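PDB 7OCX: embryonic developmental protein tofu-6 from Caenorhabditis elegans, which probably acts in 21U-RNA (piRNA) biogenesis within the PETISCO complex, where its RNA recognition motif domain pairs with that of PID-3. Local coordinates for residues Asn32-Phe37 with Gly41-Cys46; Leu59-Met64 with Thr92-Val97. All coordinates share one frame; numbering follows the deposited sequence.

Contact 1. Residues Asn32-Phe37 with Gly41-Cys46; sequences NLFHVF and GKVSYC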
# COMPACT_ATOMS: atom_id res chain seq x y z
N ASN C 32 12.46 -21.93 11.55
CA ASN C 32 11.51 -23.04 11.67
C ASN C 32 10.15 -22.53 12.15
O ASN C 32 9.10 -22.91 11.61
CB ASN C 32 12.06 -24.08 12.64
CG ASN C 32 13.35 -24.69 12.16
OD1 ASN C 32 14.36 -24.65 12.87
ND2 ASN C 32 13.33 -25.28 10.97
N LEU C 33 10.17 -21.69 13.18
CA LEU C 33 8.95 -21.11 13.73
C LEU C 33 8.24 -20.25 12.69
O LEU C 33 7.01 -20.33 12.52
CB LEU C 33 9.32 -20.27 14.96
CG LEU C 33 8.17 -19.65 15.75
CD1 LEU C 33 7.22 -20.72 16.26
CD2 LEU C 33 8.72 -18.83 16.91
N PHE C 34 9.00 -19.42 11.98
CA PHE C 34 8.42 -18.62 10.91
C PHE C 34 7.69 -19.51 9.89
O PHE C 34 6.58 -19.20 9.46
CB PHE C 34 9.53 -17.80 10.24
CG PHE C 34 9.17 -17.26 8.89
CD1 PHE C 34 8.44 -16.09 8.77
CD2 PHE C 34 9.55 -17.94 7.75
CE1 PHE C 34 8.09 -15.59 7.53
CE2 PHE C 34 9.20 -17.47 6.50
CZ PHE C 34 8.46 -16.29 6.39
N HIS C 35 8.32 -20.63 9.51
CA HIS C 35 7.73 -21.46 8.46
C HIS C 35 6.38 -22.01 8.90
O HIS C 35 5.45 -22.12 8.10
CB HIS C 35 8.64 -22.64 8.06
CG HIS C 35 9.89 -22.25 7.32
ND1 HIS C 35 9.95 -21.17 6.46
CD2 HIS C 35 11.10 -22.86 7.24
CE1 HIS C 35 11.17 -21.09 5.95
NE2 HIS C 35 11.88 -22.11 6.39
N VAL C 36 6.27 -22.40 10.17
CA VAL C 36 5.00 -22.92 10.65
C VAL C 36 3.91 -21.87 10.54
O VAL C 36 2.78 -22.17 10.12
CB VAL C 36 5.12 -23.43 12.10
CG1 VAL C 36 3.72 -23.66 12.68
CG2 VAL C 36 5.94 -24.69 12.09
N PHE C 37 4.21 -20.63 10.94
CA PHE C 37 3.17 -19.60 10.96
C PHE C 37 2.95 -18.98 9.60
O PHE C 37 1.84 -18.53 9.30
CB PHE C 37 3.49 -18.56 12.04
CG PHE C 37 3.12 -19.05 13.39
CD1 PHE C 37 3.94 -19.93 14.07
CD2 PHE C 37 1.88 -18.74 13.92
CE1 PHE C 37 3.55 -20.45 15.28
CE2 PHE C 37 1.50 -19.25 15.14
CZ PHE C 37 2.34 -20.10 15.82
N GLY C 41 -0.53 -17.17 6.93
CA GLY C 41 -0.56 -15.81 6.45
C GLY C 41 0.80 -15.15 6.58
O GLY C 41 1.78 -15.77 6.98
N LYS C 42 0.84 -13.89 6.20
CA LYS C 42 2.07 -13.14 6.29
C LYS C 42 2.45 -12.93 7.76
O LYS C 42 1.59 -12.80 8.64
CB LYS C 42 1.95 -11.81 5.55
CG LYS C 42 1.72 -11.94 4.04
CD LYS C 42 1.49 -10.55 3.43
CE LYS C 42 1.33 -10.60 1.91
NZ LYS C 42 0.12 -11.29 1.50
N VAL C 43 3.75 -12.95 8.02
CA VAL C 43 4.30 -12.86 9.37
C VAL C 43 5.06 -11.56 9.51
O VAL C 43 5.95 -11.27 8.71
CB VAL C 43 5.22 -14.05 9.67
CG1 VAL C 43 5.85 -13.90 11.05
CG2 VAL C 43 4.46 -15.38 9.55
N SER C 44 4.75 -10.79 10.55
CA SER C 44 5.46 -9.53 10.77
C SER C 44 6.72 -9.70 11.60
O SER C 44 7.73 -9.03 11.33
CB SER C 44 4.55 -8.52 11.47
OG SER C 44 5.30 -7.41 11.91
N TYR C 45 6.69 -10.55 12.62
CA TYR C 45 7.84 -10.77 13.48
C TYR C 45 7.78 -12.15 14.10
O TYR C 45 6.71 -12.68 14.37
CB TYR C 45 7.98 -9.77 14.62
CG TYR C 45 9.36 -9.80 15.28
CD1 TYR C 45 10.52 -9.95 14.51
CD2 TYR C 45 9.50 -9.67 16.66
CE1 TYR C 45 11.77 -9.98 15.10
CE2 TYR C 45 10.75 -9.69 17.26
CZ TYR C 45 11.88 -9.84 16.47
OH TYR C 45 13.12 -9.86 17.07
N CYS C 46 8.96 -12.68 14.41
CA CYS C 46 9.14 -14.05 14.81
C CYS C 46 10.42 -14.16 15.62
O CYS C 46 11.48 -13.80 15.10
CB CYS C 46 9.20 -14.91 13.56
SG CYS C 46 9.29 -16.58 13.86
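Phe34 meets Val43 through one flank of its ring: CD1 and CE1 lie against the branch carbon of the valine, with CE1 3.9 Å from Val43 CB, and the approach is oblique to the ring plane. In that plane, at the ring edge, sits CE1 of His35, from the same helix. Trp31 adds an edge-to-face ring contact, and Phe57 of the PID-3 chain brings a further ring, inclined by about 30° to that of Phe34. The Phe37 ring has the carbonyl oxygen Leu33 O at its edge and in its plane; across the contact, however, Phe37 works through its base, since its ring leads on toward Val62 and Val73. Thus Val43 CG2 comes within 3.9 Å of the backbone carbon Phe37 C and 4.2 Å of Phe37 CB.

Nearer the N-terminal end of the helix, the sulfur of Cys46 rests against Leu33 and Phe34, nearest the backbone nitrogen Phe34 N at 3.4 Å, a contact without a hydrogen bond. SG stands anti to the backbone N of Cys46 (chi1 -176°), which carries it off the strand to 3.8 Å from both Leu33 CG and Phe34 CB. Were Phe34 replaced by an alanine, the flank of Val43 that the ring touches would probably lose its cover, and Phe57 of the PID-3 chain the ring it meets here.

Between helix and strand, Gly41 turns the chain with a positive phi of 154°, at which a side chain would be jammed against the preceding carbonyl oxygen. The contact illustrates how an RRM helix is seated on its sheet: no hydrogen bond crosses it, so fit and the burial of apolar groups hold helix 30-38 to strand 43-51, while the carbonyl oxygens of Val43 and Ser44 accept hydrogen bonds from side-chain amides of PID-3.

Contact 2. Residues Leu59-Met64 with Thr92-Val97; sequences LGFVNM and TDHKNV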
# COMPACT_ATOMS: atom_id res chain seq x y z
N LEU C 59 10.80 -21.26 23.91
CA LEU C 59 9.72 -20.29 24.05
C LEU C 59 9.84 -19.21 22.98
O LEU C 59 10.95 -18.78 22.65
CB LEU C 59 9.76 -19.61 25.41
CG LEU C 59 9.25 -20.40 26.61
CD1 LEU C 59 9.97 -21.72 26.79
CD2 LEU C 59 9.39 -19.49 27.83
N GLY C 60 8.70 -18.73 22.49
CA GLY C 60 8.71 -17.85 21.35
C GLY C 60 7.57 -16.86 21.31
O GLY C 60 6.71 -16.80 22.19
N PHE C 61 7.59 -16.08 20.24
CA PHE C 61 6.66 -14.99 20.03
C PHE C 61 6.53 -14.85 18.52
O PHE C 61 7.52 -14.92 17.80
CB PHE C 61 7.19 -13.70 20.64
CG PHE C 61 6.39 -12.53 20.29
CD1 PHE C 61 5.13 -12.35 20.86
CD2 PHE C 61 6.89 -11.58 19.44
CE1 PHE C 61 4.37 -11.24 20.55
CE2 PHE C 61 6.16 -10.48 19.16
CZ PHE C 61 4.89 -10.30 19.71
N VAL C 62 5.30 -14.72 18.06
CA VAL C 62 5.00 -14.54 16.65
C VAL C 62 3.95 -13.46 16.52
O VAL C 62 2.94 -13.50 17.23
CB VAL C 62 4.50 -15.83 15.98
CG1 VAL C 62 4.09 -15.56 14.55
CG2 VAL C 62 5.56 -16.87 16.01
N ASN C 63 4.16 -12.50 15.62
CA ASN C 63 3.16 -11.48 15.30
C ASN C 63 2.80 -11.65 13.83
O ASN C 63 3.69 -11.62 12.97
CB ASN C 63 3.67 -10.07 15.64
CG ASN C 63 2.54 -9.04 15.69
OD1 ASN C 63 1.83 -8.96 16.70
ND2 ASN C 63 2.43 -8.18 14.68
N MET C 64 1.52 -11.83 13.55
CA MET C 64 1.10 -11.90 12.16
C MET C 64 1.00 -10.50 11.58
O MET C 64 0.95 -9.50 12.29
CB MET C 64 -0.22 -12.64 12.02
CG MET C 64 -0.27 -14.05 12.60
SD MET C 64 0.99 -15.14 11.98
CE MET C 64 0.36 -15.49 10.33
N THR C 92 -0.90 -18.72 22.82
CA THR C 92 -1.74 -17.83 23.60
C THR C 92 -1.67 -16.43 23.02
O THR C 92 -0.71 -16.07 22.34
CB THR C 92 -1.37 -17.81 25.09
OG1 THR C 92 0.01 -17.47 25.26
CG2 THR C 92 -1.65 -19.15 25.72
N ASP C 93 -2.71 -15.64 23.26
CA ASP C 93 -2.79 -14.32 22.66
C ASP C 93 -1.88 -13.35 23.40
O ASP C 93 -1.87 -13.30 24.63
CB ASP C 93 -4.22 -13.77 22.72
CG ASP C 93 -5.20 -14.54 21.86
OD1 ASP C 93 -4.86 -14.95 20.73
OD2 ASP C 93 -6.33 -14.74 22.34
N HIS C 94 -1.14 -12.54 22.64
CA HIS C 94 -0.34 -11.48 23.24
C HIS C 94 -1.19 -10.23 23.46
O HIS C 94 -2.06 -9.91 22.66
CB HIS C 94 0.83 -11.13 22.32
CG HIS C 94 1.52 -9.85 22.69
ND1 HIS C 94 1.07 -8.62 22.29
CD2 HIS C 94 2.63 -9.62 23.43
CE1 HIS C 94 1.85 -7.68 22.78
NE2 HIS C 94 2.82 -8.26 23.47
N LYS C 95 -0.93 -9.52 24.57
CA LYS C 95 -1.63 -8.29 24.90
C LYS C 95 -0.61 -7.17 25.12
O LYS C 95 0.41 -7.37 25.78
CB LYS C 95 -2.51 -8.44 26.16
CG LYS C 95 -3.50 -9.60 26.11
CD LYS C 95 -4.74 -9.27 25.30
CE LYS C 95 -5.30 -10.54 24.67
NZ LYS C 95 -6.69 -10.42 24.17
N ASN C 96 -0.89 -5.99 24.58
CA ASN C 96 -0.02 -4.84 24.79
C ASN C 96 -0.23 -4.28 26.20
O ASN C 96 -1.27 -4.48 26.83
CB ASN C 96 -0.28 -3.76 23.74
CG ASN C 96 0.23 -4.13 22.36
OD1 ASN C 96 1.40 -4.50 22.18
ND2 ASN C 96 -0.64 -4.03 21.37
N VAL C 97 0.78 -3.57 26.69
CA VAL C 97 0.65 -2.89 27.98
C VAL C 97 -0.21 -1.64 27.82
O VAL C 97 -0.02 -0.86 26.88
CB VAL C 97 2.04 -2.53 28.55
CG1 VAL C 97 1.89 -1.54 29.70
CG2 VAL C 97 2.77 -3.78 29.00
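His94 reaches Phe61 with the first part of its side chain. Starting at the backbone, His94 CB lies in the plane of the phenylalanine ring at its edge, 4.0 Å from Phe61 CE1. The next atom, His94 CG, is set anti to the backbone N (chi1 167°), which swings the imidazole toward the same carbon, with CG 3.8 Å from Phe61 CE1. One bond on, His94 CD2 makes the closest approach of the pair, 3.7 Å from Phe61 CE1. The phenyl edge thereby points at the imidazole face, over which CZ also lies. The ring planes are inclined at 64° and the centroids stand 5.4 Å apart, an offset edge-to-face stack rather than a parallel one. Farther round the imidazole, Asn96 OD1 lies at its edge, in plane.

The two backbones are not neighbours: strand 18-25 runs between strands 57-64 and 87-93, and the rings meet above it. His20 of that central strand puts its ring against His94, and Tyr13 from the N-terminal segment meets Phe61, building a small aromatic cluster.

Strand 57-64 corresponds to the RNP1 strand of an RNA recognition motif, and Phe61 stands where many relatives carry an aromatic that stacks on RNA bases; here His94 and Tyr13 occupy part of that sheet surface.

Overall arrangement
From the N terminus the chain passes through strand 18-25 into helix 30-38. Contact 1 then closes the short turn that brings strand 43-51 back against this helix. After the next hairpin, strand 57-64 opens contact 2, whose much longer loop takes in helix 67-75, strand 81-84 and most of strand 87-93 before residues 92-97 close it. The contacts follow in series, neither nesting nor crossing. Their centres are 12 Å apart, and strands 43-51 and 57-64 join them as antiparallel neighbours, with Ser44 and Tyr45 both facing Asn63 in a classic beta bulge. Contact 1 ties a helix to the sheet; contact 2 bridges the sheet's other face.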